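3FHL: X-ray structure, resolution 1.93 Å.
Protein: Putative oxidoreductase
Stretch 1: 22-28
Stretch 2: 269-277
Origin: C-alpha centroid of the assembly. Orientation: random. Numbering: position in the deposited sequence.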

# COMPACT_ATOMS: atom_id res chain seq x y z
N ALA C 22 -33.01 -2.79 -13.93
CA ALA C 22 -33.90 -2.59 -15.09
C ALA C 22 -33.23 -2.54 -16.48
O ALA C 22 -33.74 -3.17 -17.40
CB ALA C 22 -34.84 -1.40 -14.87
N PRO C 23 -32.09 -1.81 -16.64
CA PRO C 23 -31.45 -1.84 -17.96
C PRO C 23 -31.02 -3.23 -18.45
O PRO C 23 -31.00 -3.45 -19.66
CB PRO C 23 -30.22 -0.94 -17.76
CG PRO C 23 -30.63 -0.02 -16.72
CD PRO C 23 -31.36 -0.89 -15.75
N PHE C 24 -30.68 -4.13 -17.53
CA PHE C 24 -30.21 -5.48 -17.87
C PHE C 24 -31.30 -6.56 -17.92
O PHE C 24 -31.31 -7.39 -18.82
CB PHE C 24 -29.06 -5.89 -16.95
CG PHE C 24 -27.85 -5.02 -17.11
CD1 PHE C 24 -27.02 -5.15 -18.22
CD2 PHE C 24 -27.59 -4.00 -16.19
CE1 PHE C 24 -25.91 -4.33 -18.39
CE2 PHE C 24 -26.48 -3.16 -16.35
CZ PHE C 24 -25.65 -3.32 -17.46
N ILE C 25 -32.22 -6.53 -16.96
CA ILE C 25 -33.40 -7.40 -17.00
C ILE C 25 -34.15 -7.16 -18.33
O ILE C 25 -34.57 -8.11 -18.98
CB ILE C 25 -34.33 -7.20 -15.77
CG1 ILE C 25 -33.59 -7.48 -14.46
CG2 ILE C 25 -35.57 -8.12 -15.87
CD1 ILE C 25 -34.17 -6.80 -13.27
N SER C 26 -34.25 -5.89 -18.73
CA SER C 26 -34.89 -5.48 -19.98
C SER C 26 -34.17 -5.97 -21.24
O SER C 26 -34.80 -6.57 -22.11
CB SER C 26 -35.02 -3.96 -20.02
OG SER C 26 -35.86 -3.54 -21.08
N THR C 27 -32.87 -5.73 -21.34
CA THR C 27 -32.14 -6.06 -22.57
C THR C 27 -31.81 -7.54 -22.72
O THR C 27 -31.63 -8.03 -23.83
CB THR C 27 -30.86 -5.21 -22.76
OG1 THR C 27 -30.03 -5.31 -21.60
CG2 THR C 27 -31.22 -3.75 -23.02
N ASN C 28 -31.71 -8.25 -21.60
CA ASN C 28 -31.46 -9.69 -21.66
C ASN C 28 -32.73 -10.37 -22.17
O ASN C 28 -33.81 -10.19 -21.59
CB ASN C 28 -31.05 -10.24 -20.29
CG ASN C 28 -30.50 -11.66 -20.36
OD1 ASN C 28 -31.14 -12.56 -20.88
ND2 ASN C 28 -29.30 -11.86 -19.83
N GLU C 269 -27.55 5.50 -20.58
CA GLU C 269 -27.13 4.78 -21.78
C GLU C 269 -27.64 3.35 -21.74
O GLU C 269 -27.63 2.71 -20.69
CB GLU C 269 -25.62 4.83 -21.95
CG GLU C 269 -25.10 6.25 -22.10
CD GLU C 269 -23.61 6.30 -22.36
OE1 GLU C 269 -23.04 5.30 -22.85
OE2 GLU C 269 -23.01 7.37 -22.09
N ILE C 270 -28.10 2.86 -22.90
CA ILE C 270 -28.66 1.52 -23.01
C ILE C 270 -27.50 0.54 -23.16
O ILE C 270 -26.68 0.71 -24.06
CB ILE C 270 -29.66 1.40 -24.19
CG1 ILE C 270 -30.90 2.25 -23.91
CG2 ILE C 270 -30.05 -0.06 -24.45
CD1 ILE C 270 -31.74 2.55 -25.14
N PRO C 271 -27.42 -0.46 -22.26
CA PRO C 271 -26.29 -1.38 -22.29
C PRO C 271 -26.23 -2.41 -23.43
O PRO C 271 -25.31 -3.24 -23.43
CB PRO C 271 -26.35 -2.07 -20.92
CG PRO C 271 -27.75 -1.92 -20.47
CD PRO C 271 -28.34 -0.71 -21.14
N GLU C 272 -27.13 -2.35 -24.40
CA GLU C 272 -27.18 -3.41 -25.43
C GLU C 272 -25.97 -3.51 -26.41
O GLU C 272 -25.65 -4.60 -26.90
CB GLU C 272 -28.51 -3.39 -26.20
CG GLU C 272 -29.02 -4.80 -26.52
CD GLU C 272 -30.47 -4.83 -27.00
OE1 GLU C 272 -31.32 -4.09 -26.45
OE2 GLU C 272 -30.75 -5.63 -27.92
N ARG C 273 -25.28 -2.39 -26.63
CA ARG C 273 -24.39 -2.23 -27.79
C ARG C 273 -23.09 -3.06 -27.77
O ARG C 273 -22.63 -3.45 -26.70
CB ARG C 273 -24.10 -0.74 -27.98
CG ARG C 273 -23.45 -0.09 -26.81
CD ARG C 273 -23.27 1.39 -27.07
NE ARG C 273 -22.31 1.93 -26.12
CZ ARG C 273 -22.60 2.82 -25.18
NH1 ARG C 273 -21.64 3.24 -24.37
NH2 ARG C 273 -23.83 3.31 -25.07
N PRO C 274 -22.52 -3.36 -28.96
CA PRO C 274 -21.28 -4.12 -29.11
C PRO C 274 -20.07 -3.63 -28.30
O PRO C 274 -19.28 -4.46 -27.83
CB PRO C 274 -20.98 -3.99 -30.61
CG PRO C 274 -22.32 -3.90 -31.22
CD PRO C 274 -23.11 -3.05 -30.28
N ASN C 275 -19.91 -2.32 -28.14
CA ASN C 275 -18.75 -1.78 -27.41
C ASN C 275 -18.99 -1.56 -25.90
O ASN C 275 -18.19 -0.89 -25.25
CB ASN C 275 -18.22 -0.49 -28.09
CG ASN C 275 -19.10 0.72 -27.82
OD1 ASN C 275 -20.07 0.65 -27.07
ND2 ASN C 275 -18.76 1.86 -28.43
N TRP C 276 -20.08 -2.10 -25.37
CA TRP C 276 -20.42 -1.90 -23.96
C TRP C 276 -19.34 -2.43 -23.01
O TRP C 276 -18.88 -3.56 -23.17
CB TRP C 276 -21.75 -2.54 -23.60
CG TRP C 276 -22.12 -2.26 -22.20
CD1 TRP C 276 -21.98 -3.09 -21.13
CD2 TRP C 276 -22.67 -1.03 -21.70
NE1 TRP C 276 -22.41 -2.44 -19.98
CE2 TRP C 276 -22.84 -1.18 -20.31
CE3 TRP C 276 -23.02 0.20 -22.29
CZ2 TRP C 276 -23.36 -0.17 -19.49
CZ3 TRP C 276 -23.54 1.20 -21.48
CH2 TRP C 276 -23.71 1.01 -20.10
N GLY C 277 -18.95 -1.61 -22.03
CA GLY C 277 -17.94 -1.98 -21.03
C GLY C 277 -16.50 -1.89 -21.51
O GLY C 277 -15.56 -2.16 -20.73
O HOH W 1 -27.00 -5.83 -22.89

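The first stretch is the closing turn and a half of a helix that begins earlier in the chain; the second has no regular helix or strand. The helix is kinked where the nitrogens of Pro 23 and Phe 24 lack a bond to the preceding turn, and for Pro 23 the reason is plain, since a proline nitrogen has no hydrogen to give. Within the stretch the helical bonds are Ser 26 N to Ala 22 O at 3.1 Å, a weak one from Thr 27 N to Pro 23 O at 3.4 Å, and Asn 28 N to Phe 24 O at 2.9 Å; Asn 28 itself has already left helical phi/psi. Against this helix the second stretch passes at side-chain distance, with CA atoms 6.7 Å apart between Pro 23 and Ile 270 and 6.3 Å between Thr 27 and Glu 272. A type I turn from Arg 273 to Trp 276, closed by Trp 276 N to Arg 273 O at 3.2 Å, then brings Trp 276 back to the contact while the residues at its middle, Pro 274 and Asn 275, stay clear of the helix.

No direct hydrogen bond joins the stretches, so shape does most of the work, and Pro 271 is the center of it. Its CA-to-CB bond points toward the helix, and its ring sits over one face of Phe 24, with Pro 271 CG 4.0 Å from the centroid of the Phe 24 ring and 25° off the normal, a CH-pi contact. Proline suits this place because its ring offers several CH groups in a rigid frame. Pro 271 CB lies 3.4 Å from Phe 24 CE1, and Pro 271 CG lies 3.8 Å from Pro 23 CB, so one proline packs against the side chains of two neighboring helix residues. All three are buried.

Phe 24 leaves its backbone sideways, yet its m rotamer carries the ring end to the second stretch. There Trp 276 NE1 approaches the edge of the phenylalanine ring, 4.2 Å from Phe 24 CZ. This is packing; the indole nitrogen finds its hydrogen bond elsewhere in the structure.

Thr 27 handles the more open side of the contact. In its p rotamer, Thr 27 OG1 donates to Pro 23 O at 2.9 Å, which satisfies the hydroxyl within its own helix. The methyl Thr 27 CG2 meets Ile 270 CG2 at 4.1 Å and Glu 272 OE1 at 3.4 Å, the latter a close approach without a hydrogen bond. A water adds a thin polar link, donating weakly to Thr 27 OG1 at 3.3 Å and to Pro 271 O at 3.1 Å.

Arg 273 and Glu 269 pair within the loop itself. Arg 273 NH1 forms a salt bridge to Glu 269 OE1 at 2.9 Å, and Arg 273 NE donates to Asn 275 OD1 at 2.7 Å, tying together residues before and within the turn. The rule to read here is economical: 265 Å² of summed buried surface, built around a proline on an aromatic face and a threonine whose methyl meets Ile 270 and Glu 272.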